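Local structure of prolyl-tRNA synthetase (Giardia lamblia ATCC 50803, 3IAL) at residues 280-285 and 289-294; 329-334 and 399-404. The protein probably charges tRNA(Pro) with L-proline at the expense of ATP, and is seen here holding the prolyl-adenylate intermediate. All coordinates share one frame; numbering follows the deposited sequence.

Going along the chain, contact 1 closes before contact 2 opens. In contact 1, the helix end 280-285 of the class II catalytic core meets the loop 289-294 that follows it; the Leu282 side chain lies about 13 Å from the bound prolyl-adenylate, so the contact does not touch the ligand. Contact 2 belongs to the anticodon-binding domain, where helix segment 329-334 meets 399-404 at the surface. The two centres are 27 Å apart and the nearest atoms about 15 Å, with no touch. Helix 416-438 follows, in sequence, the hairpin that holds 402-404, and it packs against contact 1 through Tyr424, Leu428 and Ala432.

Contact 1: residues 280-285 and 289-294; sequences CALSIH and GGLVLP
The backbone leaves the end of helix 276-285, turns within three residues and passes across the helix end, bringing the CA atoms of His285 and Val292 to 5.6 Å and those of Leu282 and Leu291 to 6.4 Å. No direct hydrogen bond crosses; a water does the bridging, donating to Leu282 O (2.7 Å) and accepting from Val292 N (3.0 Å). His285 and Val292 meet reciprocally: His285 CB sits 3.3 Å from Val292 O, while Val292 CB lies 3.3 Å from His285 O, with CG2 close to the same oxygen. This helix follows strand 263-274 and belongs to motif 3 of the class II synthetase core; the chain leaving it heads for the anticodon-binding domain, and Leu291 and Leu293 already form backbone hydrogen bonds there with Leu359 and Gly361. The His285 ring meets Pro294 at a slant, CD2 being 3.7 Å from Pro294 CG, and its NE2 hydrogen-bonds Leu202 O, which would help fix its rotation. Leu293 starts out away from the helix, but CG beside its backbone N (chi1 -58°) brings CD2 round alongside Leu282, where the two CD2 methyls of Leu282 and Leu293 are tight at 3.4 Å; Met57 touches both leucines.

Contact 2: residues 329-334 and 399-404; sequences ADTLKS and MKVSSH
Thr331 carries one whole side of this surface contact, its two branches each meeting a different part of the 399-404 chain, with its CA 6.4 Å from that of Met399. The van der Waals contacts are split between the two branches. The hydroxyl branch faces the sulfur end of Met399: OG1 of Thr331 is 3.6 Å from Met399 CE and 3.8 Å from its SD. The methionine crosses the threonine at about a right angle and gets there by folding back, being bent at both chi2 (-86°) and chi3 (-69°), which also lays it against Glu327 and Ile328 of the same helix. The methyl branch takes the other part: Thr331 CG2 is 3.8 Å from the backbone Met399 O and 3.9 Å from Val401 CG2, the threonine and valine side chains sliding past each other in opposite directions.

The contact ties helix 315-334 of the anticodon-binding domain to the chain leading into a two-stranded hairpin. Helix 315-334 lies on the domain's mixed five-stranded sheet, with Ala329 and Leu332 packed against strand 340-342, and Thr331 meets the chain as it runs from helix 395-399 into the hairpin strands 402-405 and 411-414. Val401 also touches Val413 of the hairpin's second strand.

The hydrogen bonds stay on their own sides of the contact. With OG1 beside its own backbone N (chi1 -65°), Thr331 bonds to Glu327 O one turn back along the helix, so the hydroxyl that faces the methionine already has a polar partner. Next door, Asp330 O is gripped twice, by Ser334 N and by Ser334 OG, each at 2.8 Å and from opposite faces of the carbonyl plane. On the 399-404 side, Lys400 O accepts from Asn415 ND2, just beyond the hairpin.

Contact 1: residues 280-285 and 289-294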
loop_
_atom_site.group_PDB
_atom_site.type_symbol
_atom_site.label_atom_id
_atom_site.label_comp_id
_atom_site.label_asym_id
_atom_site.label_seq_id
_atom_site.Cartn_x
_atom_site.Cartn_y
_atom_site.Cartn_z
ATOM N N CYS B 280 8.882 -12.340 -13.169
ATOM C CA CYS B 280 8.380 -13.087 -14.337
ATOM C C CYS B 280 8.010 -12.174 -15.508
ATOM O O CYS B 280 8.497 -12.356 -16.617
ATOM C CB CYS B 280 7.165 -13.941 -13.964
ATOM S SG CYS B 280 7.539 -15.389 -12.960
ATOM N N ALA B 281 7.158 -11.192 -15.242
ATOM C CA ALA B 281 6.694 -10.247 -16.263
ATOM C C ALA B 281 7.849 -9.527 -16.947
ATOM O O ALA B 281 7.838 -9.351 -18.164
ATOM C CB ALA B 281 5.758 -9.237 -15.649
ATOM N N LEU B 282 8.846 -9.108 -16.169
ATOM C CA LEU B 282 9.976 -8.374 -16.741
ATOM C C LEU B 282 10.846 -9.310 -17.571
ATOM O O LEU B 282 11.285 -8.956 -18.663
ATOM C CB LEU B 282 10.814 -7.702 -15.656
ATOM C CG LEU B 282 10.121 -6.651 -14.769
ATOM C CD1 LEU B 282 11.149 -6.053 -13.838
ATOM C CD2 LEU B 282 9.407 -5.551 -15.553
ATOM N N SER B 283 11.066 -10.510 -17.046
ATOM C CA SER B 283 12.040 -11.439 -17.605
ATOM C C SER B 283 11.550 -12.063 -18.905
ATOM O O SER B 283 12.316 -12.209 -19.865
ATOM C CB SER B 283 12.364 -12.536 -16.587
ATOM O OG SER B 283 13.050 -12.008 -15.452
ATOM N N ILE B 284 10.271 -12.422 -18.923
ATOM C CA ILE B 284 9.679 -13.123 -20.048
ATOM C C ILE B 284 9.481 -12.204 -21.255
ATOM O O ILE B 284 9.730 -12.609 -22.391
ATOM C CB ILE B 284 8.346 -13.770 -19.657
ATOM C CG1 ILE B 284 8.596 -14.888 -18.635
ATOM C CG2 ILE B 284 7.645 -14.313 -20.901
ATOM C CD1 ILE B 284 7.346 -15.517 -18.053
ATOM N N HIS B 285 9.055 -10.971 -21.000
ATOM C CA HIS B 285 8.788 -10.011 -22.068
ATOM C C HIS B 285 10.023 -9.241 -22.520
ATOM O O HIS B 285 10.028 -8.703 -23.608
ATOM C CB HIS B 285 7.710 -9.017 -21.627
ATOM C CG HIS B 285 6.412 -9.669 -21.280
ATOM N ND1 HIS B 285 5.773 -10.537 -22.141
ATOM C CD2 HIS B 285 5.628 -9.580 -20.180
ATOM C CE1 HIS B 285 4.654 -10.955 -21.583
ATOM N NE2 HIS B 285 4.546 -10.395 -20.391
ATOM N N GLY B 289 16.897 -4.769 -26.140
ATOM C CA GLY B 289 16.906 -3.343 -25.812
ATOM C C GLY B 289 16.589 -3.054 -24.350
ATOM O O GLY B 289 16.612 -1.896 -23.921
ATOM N N GLY B 290 16.261 -4.098 -23.587
ATOM C CA GLY B 290 15.893 -3.948 -22.176
ATOM C C GLY B 290 14.466 -4.384 -21.905
ATOM O O GLY B 290 14.039 -5.443 -22.372
ATOM N N LEU B 291 13.729 -3.560 -21.158
ATOM C CA LEU B 291 12.405 -3.911 -20.695
ATOM C C LEU B 291 11.360 -3.722 -21.785
ATOM O O LEU B 291 11.531 -2.912 -22.688
ATOM C CB LEU B 291 12.001 -3.063 -19.475
ATOM C CG LEU B 291 12.897 -3.129 -18.235
ATOM C CD1 LEU B 291 12.415 -2.158 -17.174
ATOM C CD2 LEU B 291 12.971 -4.542 -17.681
ATOM N N VAL B 292 10.286 -4.493 -21.666
ATOM C CA VAL B 292 9.098 -4.392 -22.497
ATOM C C VAL B 292 7.926 -4.604 -21.526
ATOM O O VAL B 292 7.599 -5.729 -21.190
ATOM C CB VAL B 292 9.102 -5.491 -23.588
ATOM C CG1 VAL B 292 7.782 -5.532 -24.345
ATOM C CG2 VAL B 292 10.299 -5.303 -24.552
ATOM N N LEU B 293 7.307 -3.516 -21.077
ATOM C CA LEU B 293 6.364 -3.563 -19.956
ATOM C C LEU B 293 4.909 -3.710 -20.398
ATOM O O LEU B 293 4.434 -2.939 -21.227
ATOM C CB LEU B 293 6.492 -2.290 -19.107
ATOM C CG LEU B 293 7.877 -2.001 -18.531
ATOM C CD1 LEU B 293 7.887 -0.627 -17.863
ATOM C CD2 LEU B 293 8.294 -3.091 -17.545
ATOM N N PRO B 294 4.190 -4.686 -19.824
ATOM C CA PRO B 294 2.739 -4.670 -19.944
ATOM C C PRO B 294 2.170 -3.362 -19.369
ATOM O O PRO B 294 2.764 -2.801 -18.435
ATOM C CB PRO B 294 2.305 -5.862 -19.102
ATOM C CG PRO B 294 3.493 -6.758 -19.049
ATOM C CD PRO B 294 4.667 -5.840 -19.043
HETATM O O HOH W 1 10.203 -6.612 -19.608
#

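Contact 2: residues 329-334 and 399-404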
loop_
_atom_site.group_PDB
_atom_site.type_symbol
_atom_site.label_atom_id
_atom_site.label_comp_id
_atom_site.label_asym_id
_atom_site.label_seq_id
_atom_site.Cartn_x
_atom_site.Cartn_y
_atom_site.Cartn_z
ATOM N N ALA B 329 -1.510 14.869 -25.141
ATOM C CA ALA B 329 -1.276 14.428 -23.768
ATOM C C ALA B 329 -2.528 14.578 -22.888
ATOM O O ALA B 329 -2.877 13.656 -22.152
ATOM C CB ALA B 329 -0.091 15.172 -23.157
ATOM N N ASP B 330 -3.201 15.723 -22.982
ATOM C CA ASP B 330 -4.373 16.009 -22.150
ATOM C C ASP B 330 -5.544 15.070 -22.449
ATOM O O ASP B 330 -6.204 14.600 -21.531
ATOM C CB ASP B 330 -4.817 17.475 -22.294
ATOM C CG ASP B 330 -3.839 18.459 -21.645
ATOM O OD1 ASP B 330 -3.102 18.061 -20.717
ATOM O OD2 ASP B 330 -3.815 19.642 -22.062
ATOM N N THR B 331 -5.793 14.804 -23.730
ATOM C CA THR B 331 -6.799 13.822 -24.139
ATOM C C THR B 331 -6.467 12.412 -23.611
ATOM O O THR B 331 -7.313 11.759 -22.993
ATOM C CB THR B 331 -6.930 13.787 -25.672
ATOM O OG1 THR B 331 -7.427 15.048 -26.129
ATOM C CG2 THR B 331 -7.881 12.682 -26.125
ATOM N N LEU B 332 -5.237 11.956 -23.841
ATOM C CA LEU B 332 -4.813 10.629 -23.368
ATOM C C LEU B 332 -4.898 10.481 -21.835
ATOM O O LEU B 332 -5.246 9.408 -21.339
ATOM C CB LEU B 332 -3.396 10.299 -23.846
ATOM C CG LEU B 332 -3.139 10.260 -25.354
ATOM C CD1 LEU B 332 -1.722 9.764 -25.606
ATOM C CD2 LEU B 332 -4.159 9.402 -26.102
ATOM N N LYS B 333 -4.598 11.545 -21.095
ATOM C CA LYS B 333 -4.679 11.496 -19.631
ATOM C C LYS B 333 -6.123 11.620 -19.127
ATOM O O LYS B 333 -6.613 10.755 -18.392
ATOM C CB LYS B 333 -3.808 12.585 -18.994
ATOM C CG LYS B 333 -2.312 12.310 -19.086
ATOM C CD LYS B 333 -1.494 13.275 -18.230
ATOM C CE LYS B 333 -1.462 14.668 -18.827
ATOM N NZ LYS B 333 -0.471 15.539 -18.131
ATOM N N SER B 334 -6.801 12.686 -19.548
ATOM C CA SER B 334 -8.112 13.037 -19.002
ATOM C C SER B 334 -9.237 12.097 -19.438
ATOM O O SER B 334 -10.069 11.711 -18.617
ATOM C CB SER B 334 -8.463 14.481 -19.368
ATOM O OG SER B 334 -7.381 15.342 -19.055
ATOM N N MET B 399 -6.987 11.835 -31.253
ATOM C CA MET B 399 -7.820 12.623 -30.332
ATOM C C MET B 399 -9.254 12.061 -30.234
ATOM O O MET B 399 -9.997 12.407 -29.315
ATOM C CB MET B 399 -7.888 14.089 -30.778
ATOM C CG MET B 399 -6.532 14.785 -31.000
ATOM S SD MET B 399 -5.773 15.505 -29.531
ATOM C CE MET B 399 -6.876 16.871 -29.195
ATOM N N LYS B 400 -9.632 11.203 -31.182
ATOM C CA LYS B 400 -10.980 10.643 -31.250
ATOM C C LYS B 400 -11.229 9.658 -30.110
ATOM O O LYS B 400 -10.515 8.664 -29.975
ATOM C CB LYS B 400 -11.197 9.951 -32.595
ATOM C CG LYS B 400 -12.544 9.277 -32.792
ATOM C CD LYS B 400 -12.617 8.759 -34.221
ATOM C CE LYS B 400 -13.794 7.845 -34.472
ATOM N NZ LYS B 400 -13.881 7.468 -35.928
ATOM N N VAL B 401 -12.244 9.959 -29.303
ATOM C CA VAL B 401 -12.650 9.136 -28.174
ATOM C C VAL B 401 -14.156 8.912 -28.263
ATOM O O VAL B 401 -14.921 9.874 -28.365
ATOM C CB VAL B 401 -12.314 9.830 -26.828
ATOM C CG1 VAL B 401 -12.793 8.990 -25.645
ATOM C CG2 VAL B 401 -10.806 10.102 -26.724
ATOM N N SER B 402 -14.569 7.645 -28.261
ATOM C CA SER B 402 -15.978 7.285 -28.199
ATOM C C SER B 402 -16.241 6.517 -26.900
ATOM O O SER B 402 -15.373 5.795 -26.400
ATOM C CB SER B 402 -16.406 6.469 -29.425
ATOM O OG SER B 402 -15.790 5.194 -29.444
ATOM N N SER B 403 -17.437 6.701 -26.359
ATOM C CA SER B 403 -17.809 6.124 -25.078
ATOM C C SER B 403 -19.269 5.718 -25.092
ATOM O O SER B 403 -20.079 6.355 -25.758
ATOM C CB SER B 403 -17.578 7.142 -23.958
ATOM O OG SER B 403 -18.508 8.212 -24.040
ATOM N N HIS B 404 -19.593 4.656 -24.359
ATOM C CA HIS B 404 -20.984 4.291 -24.085
ATOM C C HIS B 404 -21.111 3.628 -22.713
ATOM O O HIS B 404 -20.122 3.192 -22.128
ATOM C CB HIS B 404 -21.550 3.379 -25.185
ATOM C CG HIS B 404 -20.915 2.025 -25.246
ATOM N ND1 HIS B 404 -19.717 1.791 -25.885
ATOM C CD2 HIS B 404 -21.323 0.827 -24.759
ATOM C CE1 HIS B 404 -19.409 0.509 -25.785
ATOM N NE2 HIS B 404 -20.365 -0.098 -25.103
#